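Long-range contacts in AAA ATPase, central region (Enterococcus faecium, PDB 2R9G), which is the C-terminal part of an AAA ATPase, forms a four-chain assembly, and probably belongs to an ATP-driven enzyme of DNA maintenance, as in the MgsA (RarA) family: residues A32-L37 / V94-C99; S48-L53 / I89-V94; R52-G57 / R71-V76; P102-A107 / Q174-G179; D125-L130 / N159-P164. One frame throughout, in Å; residues are numbered along the deposited sequence.

How the contacts relate
Contacts 1, 2 and 3 form one helical body: the centres of contacts 2 and 3 are about 6 Å apart and those of contacts 1 and 2 about 8 Å, with L53 shared by contacts 2 and 3 and V94 by contacts 1 and 2. A salt bridge of 2.9 Å from D97 OD2 to R71 NH2 ties contact 1 to contact 3. Contact 4, about 18 Å from contact 3 between centres, joins the starts of helices 106-119 and 180-195. Contact 5 is remote, its centre about 43 Å from that of contact 1, yet the two meet between subunits: Y36 OH bonds to Y162 O of a neighbouring subunit. The acetate beside contact 2 is probably from the crystallisation liquor.

Contact 1: residues A32-L37 / V94-C99; sequences AALHYL and VVVDLC
V95 of helix 88-100 reaches into the face of helix 30-43 made by A33, L34 and L37, and its two methyls divide these partners between them. From CB, which leaves the backbone toward the other helix, the side chain forks. CG1, anti to the backbone N (chi1 161°), comes to rest between A33 CB, 3.8 Å away, and the CD2 methyl of L34. The other branch, CG2, lies beside the backbone N and meets L37 CD2 at 3.9 Å. A beta-branched residue suits this place, because its fork begins at CB and one short side chain can serve neighbours on successive turns of the opposing helix.

The remaining contacts flank this fork. A33 CB also touches C99 SG at 3.7 Å, so a small methyl meets a compact sulphur where the helices face each other closely; A33 and V95 have their CA atoms 7.1 Å apart. L34 and V95 lie side by side, pointing opposite ways, and the second leucine methyl, CD1, lies 4.1 Å from V96 CG2. No hydrogen bond joins the two segments, and all the residues that touch are buried and apolar in their contacting atoms.

The axes of the two segments run roughly antiparallel, at 148°, and approach to 10.0 Å. Helix 46-61 closes one side of the pair, with I49 against L37 and L53 against V95, while helix 14-26 brings I25 to A33; beyond L34 lies A110 of a neighbouring subunit.

Contact 2: residues S48-L53 / I89-V94; sequences SICRRL and IPLADV. With ACT (acetate ion), chain R.
L53 meets L91 and V94 with a side chain turned away from the usual staggered torsions: chi1 is -145° and chi2 31°, an uncommon shape for a leucine in a helix. Its CD2 methyl is the point of contact for both partners, 3.7 Å from L91 CD2 and equally 3.7 Å from V94 CG2. The CG2 branch of V94 sits between its own backbone N and carbonyl carbon, the crowded position, which places that methyl against the leucine. One methyl of L53 thus spans two residues that lie nearly a turn apart on helix 88-100.

L91 supplies the other half of the contact. Its CD1 touches I49 CG2 at 3.7 Å, while CD2, besides meeting L53, lies 4.5 Å from C50 SG. A long, forked leucine suits this site because the helix axes stay 11.7 Å apart. The segments run nearly parallel, at 23°, in an all-helical fold: helix 46-61 goes one way, helix 66-82 returns, and helix 88-100 takes up the first direction again. C50 also packs on V76 and A79 of the returning helix, and I49 on L37, L40 and V41 of helix 30-43.

On a different face of helix 46-61 an acetate ion, probably from the crystallisation liquor, is hydrogen-bonded by R51, with S48 and R52 close by. The NH2 group gives a fairly straight hydrogen bond to acetate O at 2.7 Å, and NE adds a longer one to OXT at 3.3 Å. The carboxylate carbon lies at the edge of the guanidinium, in its plane.

Contact 3: residues R52-G57 / R71-V76; sequences RLMVIG and RTVNAV
M54 meets V76 and V73 along a chain shaped by three torsions. CG lies beside the backbone N (chi1 -71°), SD continues fully extended from it, and the bend at chi3 (-67°) turns CE aside, next to V76 CG1. This is the middle of an antiparallel helical hairpin: helix 46-61 is followed directly by helix 66-82, and the axes of the two segments run 171° apart at a separation of 9.3 Å. Methionine suits the site because its unbranched, flexible chain can lie across a valine; M54 and V76 cross at about a right angle, with M54 CG 3.9 Å from V76 CG2. SD, farther out, comes to 4.1 Å from V73 CG2. V73 also packs on A78 of a neighbouring subunit, so the edge of this layer faces the assembly.

T72 points at the other helix. It was modelled in two conformers; in the one described, CG2 is anti to the backbone N and rests against the backbone of helix 46-61, 3.5 Å from L53 O. A short side chain allows such closeness, for the CA atoms of M54 and T72 are only 5.9 Å apart. G57, one turn on from L53, has no side chain to crowd T72 OG1. The hydroxyl of T72 is turned back to its own helix, where OG1 bonds to A68 O.

A water donates to M54 O at 3.2 Å and, in this conformer, bonds weakly to T72 OG1, a tenuous polar bridge between the helices. The sulphur's methyl completes the packing: M54 CE lies 4.0 Å from V76 CG1.

Contact 4: residues P102-A107 / Q174-G179; sequences PKSNSA and QPKDTG
T178 gives the direct hydrogen bond of this contact, from OG1 to K103 O at 2.7 Å. The hydroxyl approaches from above the carbonyl plane, 44° out of it, with a C=O...donor angle of 136°.

Water-mediated bonds continue the pairing. One water donates to that same K103 O and accepts from K176 NZ at 3.0 Å; the extended lysine chain carries its ammonium toward segment 102-107. A second water donates to S106 O at 2.8 Å and accepts from Q174 N at 2.9 Å.

Van der Waals contacts fill in between. P102 sets CB 3.8 Å from G179 CA and near T178 O, a place where a rigid ring and a residue without a side chain fit closely. S106 CB lies 3.6 Å from Q174 O and 4.2 Å from K176 CG.

Other polar ends look elsewhere: S104 OG and S106 OG bond to the carboxylate of E182, N105 ND2 to Y149 OH of a neighbouring subunit, and K103 NZ to S101 O and C99 O.

The two segments run in nearly opposite directions, 168° apart end to end, and N105 and G179 stand at the N-cap positions of helices 106-119 and 180-195, though the N105 side chain makes no capping bond. Because it depends on backbone carbonyls and bound water, the join probably rests less on exact side-chain shape than an apolar interface does.

Contact 5: residues D125-L130 / N159-P164; sequences DVPDHL and NQQYLP
H129 turns its imidazole edge-on to the 159-164 loop, so that NE2 donates to Q161 O at 2.8 Å. The N-H...acceptor angle is 155°, and the acceptor lies close to the ring plane while NE2 lies in the plane of the carbonyl. Two glutamine amides frame the ring. Q160 meets it tip to tip, its amide only 13° from the ring plane and OE1 3.5 Å from H129 CD2. The Q161 side chain crosses that of H129 at about a right angle, although the two planes differ by only 27°, with OE1 3.9 Å from CE1. Both amides have stronger partners elsewhere: Q160 NE2 bonds to Q148 O and Q161 NE2 to D165 OD1, which helps fix them beside the imidazole.

L130 and Y162 also cross at about a right angle. CG of L130 lies beside the backbone N, and from it CD2 meets Y162 CD1 at 3.7 Å, while CD1 presses on Y162 O at 3.2 Å. The fork of a leucine thus covers ring and backbone together. The tyrosine ring is backed on one face by Q160 CG, offset toward the rim.

The prolines set rigid rings against backbone: P127 CG lies 4.0 Å from P164 CA, and P164 CB 3.3 Å from D125 O.

Y36 of a neighbouring subunit bonds through OH to Y162 O and packs on P127, L130 and P164. Two stretches of the long connection between helices 106-119 and 180-195 are thus joined by one histidine-to-backbone bond, one apolar leucine-tyrosine contact and close carbon-to-carbonyl contacts, forming the surface on which that Y36 packs.

Contact 1: residues A32-L37 / V94-C99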
# COMPACT_ATOMS: atom_id res chain seq x y z
N ALA C 32 -7.31 12.43 22.87
CA ALA C 32 -8.66 12.90 22.60
C ALA C 32 -9.27 12.15 21.43
O ALA C 32 -10.44 11.78 21.47
CB ALA C 32 -8.67 14.38 22.34
N ALA C 33 -8.47 11.89 20.40
CA ALA C 33 -8.94 11.14 19.23
C ALA C 33 -9.28 9.70 19.58
O ALA C 33 -10.25 9.14 19.06
CB ALA C 33 -7.92 11.18 18.12
N LEU C 34 -8.50 9.11 20.48
CA LEU C 34 -8.75 7.75 20.94
C LEU C 34 -9.97 7.70 21.86
O LEU C 34 -10.71 6.71 21.84
CB LEU C 34 -7.51 7.16 21.62
CG LEU C 34 -6.38 6.77 20.65
CD1 LEU C 34 -5.24 6.18 21.44
CD2 LEU C 34 -6.83 5.78 19.58
N HIS C 35 -10.18 8.76 22.63
CA HIS C 35 -11.38 8.90 23.43
C HIS C 35 -12.63 8.93 22.56
O HIS C 35 -13.59 8.20 22.83
CB HIS C 35 -11.32 10.16 24.30
CG HIS C 35 -12.67 10.59 24.79
ND1 HIS C 35 -13.35 9.90 25.76
CD2 HIS C 35 -13.46 11.62 24.43
CE1 HIS C 35 -14.51 10.50 25.99
NE2 HIS C 35 -14.60 11.54 25.19
N TYR C 36 -12.61 9.75 21.51
CA TYR C 36 -13.76 9.85 20.60
C TYR C 36 -13.94 8.62 19.72
O TYR C 36 -15.07 8.26 19.42
CB TYR C 36 -13.73 11.14 19.77
CG TYR C 36 -13.90 12.36 20.63
CD1 TYR C 36 -15.07 12.58 21.36
CD2 TYR C 36 -12.87 13.29 20.76
CE1 TYR C 36 -15.22 13.70 22.18
CE2 TYR C 36 -12.99 14.39 21.57
CZ TYR C 36 -14.16 14.60 22.27
OH TYR C 36 -14.27 15.72 23.06
N LEU C 37 -12.83 7.97 19.35
CA LEU C 37 -12.92 6.69 18.64
C LEU C 37 -13.64 5.66 19.52
O LEU C 37 -14.54 4.97 19.06
CB LEU C 37 -11.55 6.17 18.17
CG LEU C 37 -11.47 4.75 17.59
CD1 LEU C 37 -12.44 4.52 16.42
CD2 LEU C 37 -10.05 4.41 17.17
N VAL C 94 -4.25 3.40 12.99
CA VAL C 94 -4.24 4.47 12.01
C VAL C 94 -4.53 5.83 12.62
O VAL C 94 -3.99 6.82 12.18
CB VAL C 94 -5.10 4.18 10.72
CG1 VAL C 94 -4.53 3.00 9.97
CG2 VAL C 94 -6.54 3.91 11.04
N VAL C 95 -5.35 5.85 13.67
CA VAL C 95 -5.67 7.09 14.37
C VAL C 95 -4.41 7.71 14.99
O VAL C 95 -4.13 8.89 14.78
CB VAL C 95 -6.81 6.87 15.42
CG1 VAL C 95 -6.85 7.99 16.46
CG2 VAL C 95 -8.16 6.78 14.73
N VAL C 96 -3.62 6.90 15.69
CA VAL C 96 -2.37 7.37 16.29
C VAL C 96 -1.40 7.88 15.22
O VAL C 96 -0.88 8.99 15.34
CB VAL C 96 -1.72 6.28 17.17
CG1 VAL C 96 -0.43 6.79 17.75
CG2 VAL C 96 -2.66 5.89 18.30
N ASP C 97 -1.21 7.07 14.17
CA ASP C 97 -0.39 7.42 13.01
C ASP C 97 -0.84 8.74 12.37
O ASP C 97 -0.01 9.59 12.09
CB ASP C 97 -0.42 6.27 11.98
CG ASP C 97 0.54 6.50 10.79
OD1 ASP C 97 1.42 7.38 10.84
OD2 ASP C 97 0.40 5.76 9.80
N LEU C 98 -2.15 8.89 12.15
CA LEU C 98 -2.70 10.11 11.54
C LEU C 98 -2.51 11.34 12.42
O LEU C 98 -2.10 12.39 11.93
CB LEU C 98 -4.17 9.93 11.19
CG LEU C 98 -4.60 9.03 10.03
CD1 LEU C 98 -6.12 9.10 9.86
CD2 LEU C 98 -3.85 9.35 8.72
N CYS C 99 -2.80 11.20 13.71
CA CYS C 99 -2.59 12.26 14.72
C CYS C 99 -1.17 12.79 14.73
O CYS C 99 -0.96 13.98 14.94
CB CYS C 99 -2.91 11.77 16.14
SG CYS C 99 -4.64 11.46 16.48

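Contact 2: residues S48-L53 / I89-V94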
# COMPACT_ATOMS: atom_id res chain seq x y z
N SER C 48 -19.60 3.99 9.60
CA SER C 48 -19.42 5.44 9.72
C SER C 48 -18.02 5.82 10.21
O SER C 48 -17.43 6.77 9.70
CB SER C 48 -20.48 6.06 10.63
OG SER C 48 -20.14 7.39 10.94
N ILE C 49 -17.50 5.08 11.20
CA ILE C 49 -16.13 5.30 11.68
C ILE C 49 -15.14 5.19 10.51
O ILE C 49 -14.27 6.05 10.34
CB ILE C 49 -15.71 4.28 12.79
CG1 ILE C 49 -16.65 4.36 14.00
CG2 ILE C 49 -14.27 4.56 13.24
CD1 ILE C 49 -16.53 3.17 14.97
N CYS C 50 -15.30 4.14 9.71
CA CYS C 50 -14.43 3.84 8.59
C CYS C 50 -14.46 4.95 7.55
O CYS C 50 -13.40 5.36 7.06
CB CYS C 50 -14.81 2.51 7.96
SG CYS C 50 -14.35 1.08 8.95
N ARG C 51 -15.66 5.44 7.25
CA ARG C 51 -15.86 6.51 6.28
C ARG C 51 -15.20 7.79 6.75
O ARG C 51 -14.44 8.40 6.00
CB ARG C 51 -17.34 6.75 6.02
CG ARG C 51 -17.91 5.91 4.90
CD ARG C 51 -19.27 6.43 4.43
NE ARG C 51 -20.26 6.43 5.51
CZ ARG C 51 -20.99 5.39 5.87
NH1 ARG C 51 -20.87 4.22 5.23
NH2 ARG C 51 -21.86 5.50 6.86
N ARG C 52 -15.47 8.17 8.00
CA ARG C 52 -14.87 9.35 8.58
C ARG C 52 -13.35 9.28 8.66
O ARG C 52 -12.67 10.27 8.39
CB ARG C 52 -15.48 9.66 9.94
CG ARG C 52 -16.43 10.84 9.90
CD ARG C 52 -17.86 10.47 9.48
NE ARG C 52 -18.01 10.13 8.07
CZ ARG C 52 -17.99 11.00 7.05
NH1 ARG C 52 -17.82 12.29 7.25
NH2 ARG C 52 -18.16 10.55 5.82
N LEU C 53 -12.82 8.11 9.01
CA LEU C 53 -11.36 7.92 9.07
C LEU C 53 -10.66 8.13 7.72
O LEU C 53 -9.61 8.75 7.68
CB LEU C 53 -10.99 6.56 9.66
CG LEU C 53 -9.73 6.53 10.52
CD1 LEU C 53 -9.50 7.85 11.24
CD2 LEU C 53 -9.84 5.43 11.53
N ILE C 89 -8.90 -2.45 16.39
CA ILE C 89 -7.45 -2.54 16.47
C ILE C 89 -6.74 -1.84 15.29
O ILE C 89 -5.95 -0.93 15.53
CB ILE C 89 -6.96 -4.00 16.70
CG1 ILE C 89 -7.58 -4.58 17.97
CG2 ILE C 89 -5.46 -4.04 16.75
CD1 ILE C 89 -7.47 -6.11 18.08
N PRO C 90 -7.01 -2.25 14.02
CA PRO C 90 -6.47 -1.43 12.93
C PRO C 90 -6.84 0.06 12.96
O PRO C 90 -6.02 0.91 12.59
CB PRO C 90 -7.02 -2.09 11.65
CG PRO C 90 -8.09 -3.02 12.10
CD PRO C 90 -7.72 -3.44 13.48
N LEU C 91 -8.06 0.38 13.40
CA LEU C 91 -8.51 1.78 13.49
C LEU C 91 -7.70 2.58 14.50
O LEU C 91 -7.38 3.73 14.24
CB LEU C 91 -9.99 1.87 13.83
CG LEU C 91 -10.92 1.22 12.81
CD1 LEU C 91 -12.35 1.35 13.27
CD2 LEU C 91 -10.71 1.83 11.40
N ALA C 92 -7.39 1.97 15.65
CA ALA C 92 -6.53 2.59 16.66
C ALA C 92 -5.15 2.90 16.10
O ALA C 92 -4.63 4.02 16.30
CB ALA C 92 -6.40 1.70 17.89
N ASP C 93 -4.58 1.92 15.39
CA ASP C 93 -3.28 2.06 14.77
C ASP C 93 -3.22 3.26 13.83
O ASP C 93 -2.26 4.03 13.86
CB ASP C 93 -2.92 0.80 13.97
CG ASP C 93 -2.53 -0.37 14.85
OD1 ASP C 93 -2.33 -1.45 14.27
OD2 ASP C 93 -2.41 -0.24 16.09
N VAL C 94 -4.25 3.40 12.99
CA VAL C 94 -4.24 4.47 12.01
C VAL C 94 -4.53 5.83 12.62
O VAL C 94 -3.99 6.82 12.18
CB VAL C 94 -5.10 4.18 10.72
CG1 VAL C 94 -4.53 3.00 9.97
CG2 VAL C 94 -6.54 3.91 11.04
C ACT R . -21.30 8.77 8.27
O ACT R . -22.12 8.03 7.68
OXT ACT R . -20.12 8.67 7.87
CH3 ACT R . -21.68 9.71 9.37

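Contact 3: residues R52-G57 / R71-V76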
# COMPACT_ATOMS: atom_id res chain seq x y z
N ARG C 52 -15.47 8.17 8.00
CA ARG C 52 -14.87 9.35 8.58
C ARG C 52 -13.35 9.28 8.66
O ARG C 52 -12.67 10.27 8.39
CB ARG C 52 -15.48 9.66 9.94
CG ARG C 52 -16.43 10.84 9.90
CD ARG C 52 -17.86 10.47 9.48
NE ARG C 52 -18.01 10.13 8.07
CZ ARG C 52 -17.99 11.00 7.05
NH1 ARG C 52 -17.82 12.29 7.25
NH2 ARG C 52 -18.16 10.55 5.82
N LEU C 53 -12.82 8.11 9.01
CA LEU C 53 -11.36 7.92 9.07
C LEU C 53 -10.66 8.13 7.72
O LEU C 53 -9.61 8.75 7.68
CB LEU C 53 -10.99 6.56 9.66
CG LEU C 53 -9.73 6.53 10.52
CD1 LEU C 53 -9.50 7.85 11.24
CD2 LEU C 53 -9.84 5.43 11.53
N MET C 54 -11.26 7.64 6.63
CA MET C 54 -10.72 7.88 5.28
C MET C 54 -10.77 9.35 4.87
O MET C 54 -9.83 9.84 4.25
CB MET C 54 -11.40 7.00 4.21
CG MET C 54 -11.05 5.51 4.31
SD MET C 54 -11.84 4.43 3.09
CE MET C 54 -13.56 4.50 3.56
N VAL C 55 -11.85 10.05 5.24
CA VAL C 55 -11.97 11.50 5.01
C VAL C 55 -10.86 12.26 5.73
O VAL C 55 -10.19 13.09 5.12
CB VAL C 55 -13.36 12.07 5.43
CG1 VAL C 55 -13.36 13.61 5.41
CG2 VAL C 55 -14.44 11.56 4.51
N ILE C 56 -10.67 11.95 7.02
CA ILE C 56 -9.67 12.64 7.85
C ILE C 56 -8.26 12.50 7.28
O ILE C 56 -7.57 13.50 7.07
CB ILE C 56 -9.71 12.17 9.34
CG1 ILE C 56 -11.06 12.52 9.99
CG2 ILE C 56 -8.60 12.81 10.13
CD1 ILE C 56 -11.41 11.64 11.18
N GLY C 57 -7.86 11.26 6.99
CA GLY C 57 -6.53 10.97 6.47
C GLY C 57 -6.22 11.71 5.18
O GLY C 57 -5.13 12.24 5.00
N ARG C 71 -2.82 4.10 3.87
CA ARG C 71 -2.92 3.00 4.85
C ARG C 71 -4.25 2.93 5.62
O ARG C 71 -4.55 1.91 6.24
CB ARG C 71 -1.76 3.04 5.84
CG ARG C 71 -0.45 2.51 5.27
CD ARG C 71 0.55 2.16 6.36
NE ARG C 71 0.95 3.32 7.16
CZ ARG C 71 1.94 4.14 6.85
NH1 ARG C 71 2.64 3.95 5.74
NH2 ARG C 71 2.24 5.16 7.65
N THR C 72 -5.02 4.02 5.59
CA THR C 72 -6.33 4.08 6.22
C THR C 72 -7.31 3.18 5.46
O THR C 72 -8.19 2.57 6.05
CB THR C 72 -6.85 5.54 6.25
OG1 THR C 72 -5.83 6.40 6.77
CG2 THR C 72 -8.10 5.66 7.12
N VAL C 73 -7.13 3.12 4.15
CA VAL C 73 -7.95 2.27 3.30
C VAL C 73 -7.66 0.79 3.60
O VAL C 73 -8.58 0.00 3.72
CB VAL C 73 -7.74 2.62 1.81
CG1 VAL C 73 -8.63 1.76 0.92
CG2 VAL C 73 -8.02 4.11 1.59
N ASN C 74 -6.38 0.44 3.77
CA ASN C 74 -6.01 -0.91 4.20
C ASN C 74 -6.71 -1.27 5.51
O ASN C 74 -7.37 -2.31 5.60
CB ASN C 74 -4.48 -1.07 4.35
CG ASN C 74 -3.75 -0.91 3.02
OD1 ASN C 74 -3.73 0.17 2.43
ND2 ASN C 74 -3.12 -2.00 2.57
N ALA C 75 -6.59 -0.38 6.50
CA ALA C 75 -7.19 -0.57 7.83
C ALA C 75 -8.71 -0.73 7.79
O ALA C 75 -9.25 -1.55 8.52
CB ALA C 75 -6.81 0.57 8.75
N VAL C 76 -9.36 0.03 6.91
CA VAL C 76 -10.81 -0.02 6.72
C VAL C 76 -11.24 -1.36 6.12
O VAL C 76 -12.25 -1.94 6.54
CB VAL C 76 -11.30 1.19 5.88
CG1 VAL C 76 -12.71 0.96 5.27
CG2 VAL C 76 -11.28 2.45 6.74
O HOH W 1 -7.01 8.39 4.52

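Contact 4: residues P102-A107 / Q174-G179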
# COMPACT_ATOMS: atom_id res chain seq x y z
N PRO C 102 2.70 14.56 9.72
CA PRO C 102 2.52 15.92 9.22
C PRO C 102 1.14 16.15 8.60
O PRO C 102 0.62 15.29 7.89
CB PRO C 102 3.61 16.04 8.15
CG PRO C 102 4.67 15.11 8.62
CD PRO C 102 3.90 13.93 9.15
N LYS C 103 0.57 17.32 8.88
CA LYS C 103 -0.76 17.66 8.41
C LYS C 103 -0.67 18.55 7.18
O LYS C 103 0.12 19.49 7.13
CB LYS C 103 -1.56 18.39 9.49
CG LYS C 103 -1.60 17.71 10.86
CD LYS C 103 -2.42 16.43 10.82
CE LYS C 103 -2.48 15.78 12.18
NZ LYS C 103 -1.15 15.39 12.69
N SER C 104 -1.51 18.24 6.19
CA SER C 104 -1.64 19.08 5.02
C SER C 104 -3.06 19.02 4.46
O SER C 104 -3.60 17.93 4.22
CB SER C 104 -0.65 18.66 3.94
OG SER C 104 -0.82 19.47 2.79
N ASN C 105 -3.65 20.20 4.27
CA ASN C 105 -4.93 20.30 3.61
C ASN C 105 -4.81 20.92 2.22
O ASN C 105 -5.82 21.19 1.56
CB ASN C 105 -5.93 21.08 4.49
CG ASN C 105 -5.58 22.57 4.65
OD1 ASN C 105 -4.44 23.00 4.43
ND2 ASN C 105 -6.56 23.35 5.07
N SER C 106 -3.56 21.14 1.78
CA SER C 106 -3.25 21.89 0.55
C SER C 106 -3.96 21.39 -0.70
O SER C 106 -4.49 22.19 -1.45
CB SER C 106 -1.74 21.95 0.31
OG SER C 106 -1.21 20.65 0.12
N ALA C 107 -3.98 20.08 -0.91
CA ALA C 107 -4.65 19.52 -2.10
C ALA C 107 -6.17 19.64 -2.06
O ALA C 107 -6.82 19.83 -3.09
CB ALA C 107 -4.25 18.09 -2.32
N GLN C 174 -1.00 25.79 -3.34
CA GLN C 174 0.10 26.37 -2.60
C GLN C 174 0.67 25.29 -1.69
O GLN C 174 0.07 24.93 -0.67
CB GLN C 174 -0.30 27.65 -1.84
CG GLN C 174 -1.80 27.90 -1.73
CD GLN C 174 -2.17 29.38 -1.78
OE1 GLN C 174 -2.92 29.87 -0.93
NE2 GLN C 174 -1.64 30.09 -2.77
N PRO C 175 1.84 24.76 -2.08
CA PRO C 175 2.50 23.66 -1.38
C PRO C 175 2.91 24.02 0.03
O PRO C 175 3.18 25.18 0.34
CB PRO C 175 3.74 23.40 -2.23
CG PRO C 175 3.95 24.63 -3.02
CD PRO C 175 2.60 25.18 -3.27
N LYS C 176 2.92 23.01 0.89
CA LYS C 176 3.29 23.20 2.28
C LYS C 176 4.56 22.41 2.57
O LYS C 176 4.98 21.59 1.76
CB LYS C 176 2.14 22.80 3.20
CG LYS C 176 0.93 23.72 3.05
CD LYS C 176 -0.01 23.58 4.23
CE LYS C 176 -0.85 24.83 4.42
NZ LYS C 176 -1.43 24.88 5.80
N ASP C 177 5.18 22.69 3.70
CA ASP C 177 6.44 22.03 4.05
C ASP C 177 6.38 21.38 5.42
O ASP C 177 7.40 21.25 6.10
CB ASP C 177 7.63 23.01 3.92
CG ASP C 177 7.44 24.31 4.72
OD1 ASP C 177 6.67 24.35 5.70
OD2 ASP C 177 8.11 25.30 4.35
N THR C 178 5.17 20.98 5.82
CA THR C 178 4.94 20.34 7.12
C THR C 178 5.58 18.95 7.18
O THR C 178 5.94 18.48 8.26
CB THR C 178 3.44 20.28 7.50
OG1 THR C 178 2.68 19.82 6.38
CG2 THR C 178 2.92 21.65 7.90
N GLY C 179 5.73 18.30 6.03
CA GLY C 179 6.47 17.06 5.94
C GLY C 179 7.39 16.98 4.73
O GLY C 179 7.18 17.68 3.74
O HOH W 2 -1.59 22.07 6.94
O HOH W 3 -3.27 24.68 -1.83

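Contact 5: residues D125-L130 / N159-P164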
# COMPACT_ATOMS: atom_id res chain seq x y z
N ASP C 125 -12.97 26.99 -22.08
CA ASP C 125 -13.07 25.74 -22.83
C ASP C 125 -11.73 25.00 -22.81
O ASP C 125 -10.69 25.60 -22.56
CB ASP C 125 -13.51 26.00 -24.27
CG ASP C 125 -15.01 26.14 -24.41
OD1 ASP C 125 -15.75 25.64 -23.54
OD2 ASP C 125 -15.45 26.76 -25.39
N VAL C 126 -11.80 23.69 -23.05
CA VAL C 126 -10.62 22.85 -23.23
C VAL C 126 -9.87 23.34 -24.49
O VAL C 126 -10.46 23.33 -25.58
CB VAL C 126 -11.01 21.35 -23.40
CG1 VAL C 126 -9.79 20.49 -23.72
CG2 VAL C 126 -11.71 20.81 -22.16
N PRO C 127 -8.61 23.79 -24.33
CA PRO C 127 -7.79 24.21 -25.47
C PRO C 127 -7.70 23.10 -26.52
O PRO C 127 -7.59 21.92 -26.17
CB PRO C 127 -6.42 24.46 -24.84
CG PRO C 127 -6.72 24.82 -23.44
CD PRO C 127 -7.88 23.95 -23.06
N ASP C 128 -7.77 23.49 -27.79
CA ASP C 128 -7.94 22.56 -28.91
C ASP C 128 -6.90 21.44 -28.99
O ASP C 128 -7.22 20.33 -29.41
CB ASP C 128 -8.03 23.33 -30.23
CG ASP C 128 -9.30 24.16 -30.33
OD1 ASP C 128 -10.39 23.57 -30.52
OD2 ASP C 128 -9.22 25.40 -30.21
N HIS C 129 -5.68 21.74 -28.56
CA HIS C 129 -4.60 20.74 -28.55
C HIS C 129 -4.72 19.72 -27.40
O HIS C 129 -3.98 18.74 -27.38
CB HIS C 129 -3.23 21.42 -28.54
CG HIS C 129 -2.96 22.22 -27.31
ND1 HIS C 129 -3.44 23.50 -27.13
CD2 HIS C 129 -2.25 21.93 -26.19
CE1 HIS C 129 -3.04 23.96 -25.96
NE2 HIS C 129 -2.32 23.02 -25.37
N LEU C 130 -5.64 19.96 -26.47
CA LEU C 130 -5.87 19.03 -25.36
C LEU C 130 -7.07 18.12 -25.58
O LEU C 130 -7.30 17.20 -24.78
CB LEU C 130 -6.04 19.78 -24.04
CG LEU C 130 -4.89 20.61 -23.50
CD1 LEU C 130 -5.26 21.10 -22.14
CD2 LEU C 130 -3.57 19.84 -23.46
N ASN C 159 7.23 22.51 -21.80
CA ASN C 159 6.54 23.79 -21.64
C ASN C 159 5.34 23.82 -22.58
O ASN C 159 5.49 23.96 -23.79
CB ASN C 159 7.49 24.96 -21.93
CG ASN C 159 6.92 26.32 -21.51
OD1 ASN C 159 5.71 26.52 -21.43
ND2 ASN C 159 7.82 27.26 -21.24
N GLN C 160 4.15 23.68 -22.00
CA GLN C 160 2.91 23.58 -22.75
C GLN C 160 1.77 24.17 -21.92
O GLN C 160 1.78 24.06 -20.69
CB GLN C 160 2.62 22.11 -23.10
CG GLN C 160 1.44 21.87 -24.04
CD GLN C 160 1.40 20.47 -24.61
OE1 GLN C 160 0.74 20.22 -25.62
NE2 GLN C 160 2.12 19.55 -23.97
N GLN C 161 0.81 24.80 -22.59
CA GLN C 161 -0.38 25.34 -21.93
C GLN C 161 -1.41 24.24 -21.71
O GLN C 161 -1.83 23.57 -22.66
CB GLN C 161 -0.99 26.48 -22.75
CG GLN C 161 -2.07 27.28 -22.03
CD GLN C 161 -3.17 27.79 -22.97
OE1 GLN C 161 -3.24 27.39 -24.14
NE2 GLN C 161 -4.03 28.66 -22.46
N TYR C 162 -1.82 24.05 -20.46
CA TYR C 162 -2.86 23.08 -20.12
C TYR C 162 -4.12 23.75 -19.55
O TYR C 162 -5.23 23.27 -19.74
CB TYR C 162 -2.34 22.01 -19.14
CG TYR C 162 -1.18 21.19 -19.64
CD1 TYR C 162 -1.39 20.13 -20.53
CD2 TYR C 162 0.12 21.47 -19.23
CE1 TYR C 162 -0.33 19.38 -20.99
CE2 TYR C 162 1.20 20.72 -19.69
CZ TYR C 162 0.96 19.68 -20.58
OH TYR C 162 2.02 18.93 -21.04
N LEU C 163 -3.92 24.86 -18.84
CA LEU C 163 -5.04 25.67 -18.36
C LEU C 163 -5.76 26.34 -19.53
O LEU C 163 -5.10 26.82 -20.46
CB LEU C 163 -4.54 26.73 -17.37
CG LEU C 163 -4.28 26.32 -15.92
CD1 LEU C 163 -3.34 27.34 -15.28
CD2 LEU C 163 -5.59 26.21 -15.14
N PRO C 164 -7.11 26.38 -19.48
CA PRO C 164 -7.92 27.13 -20.45
C PRO C 164 -7.53 28.61 -20.49
O PRO C 164 -7.02 29.13 -19.50
CB PRO C 164 -9.34 26.99 -19.90
CG PRO C 164 -9.30 25.73 -19.12
CD PRO C 164 -7.95 25.68 -18.50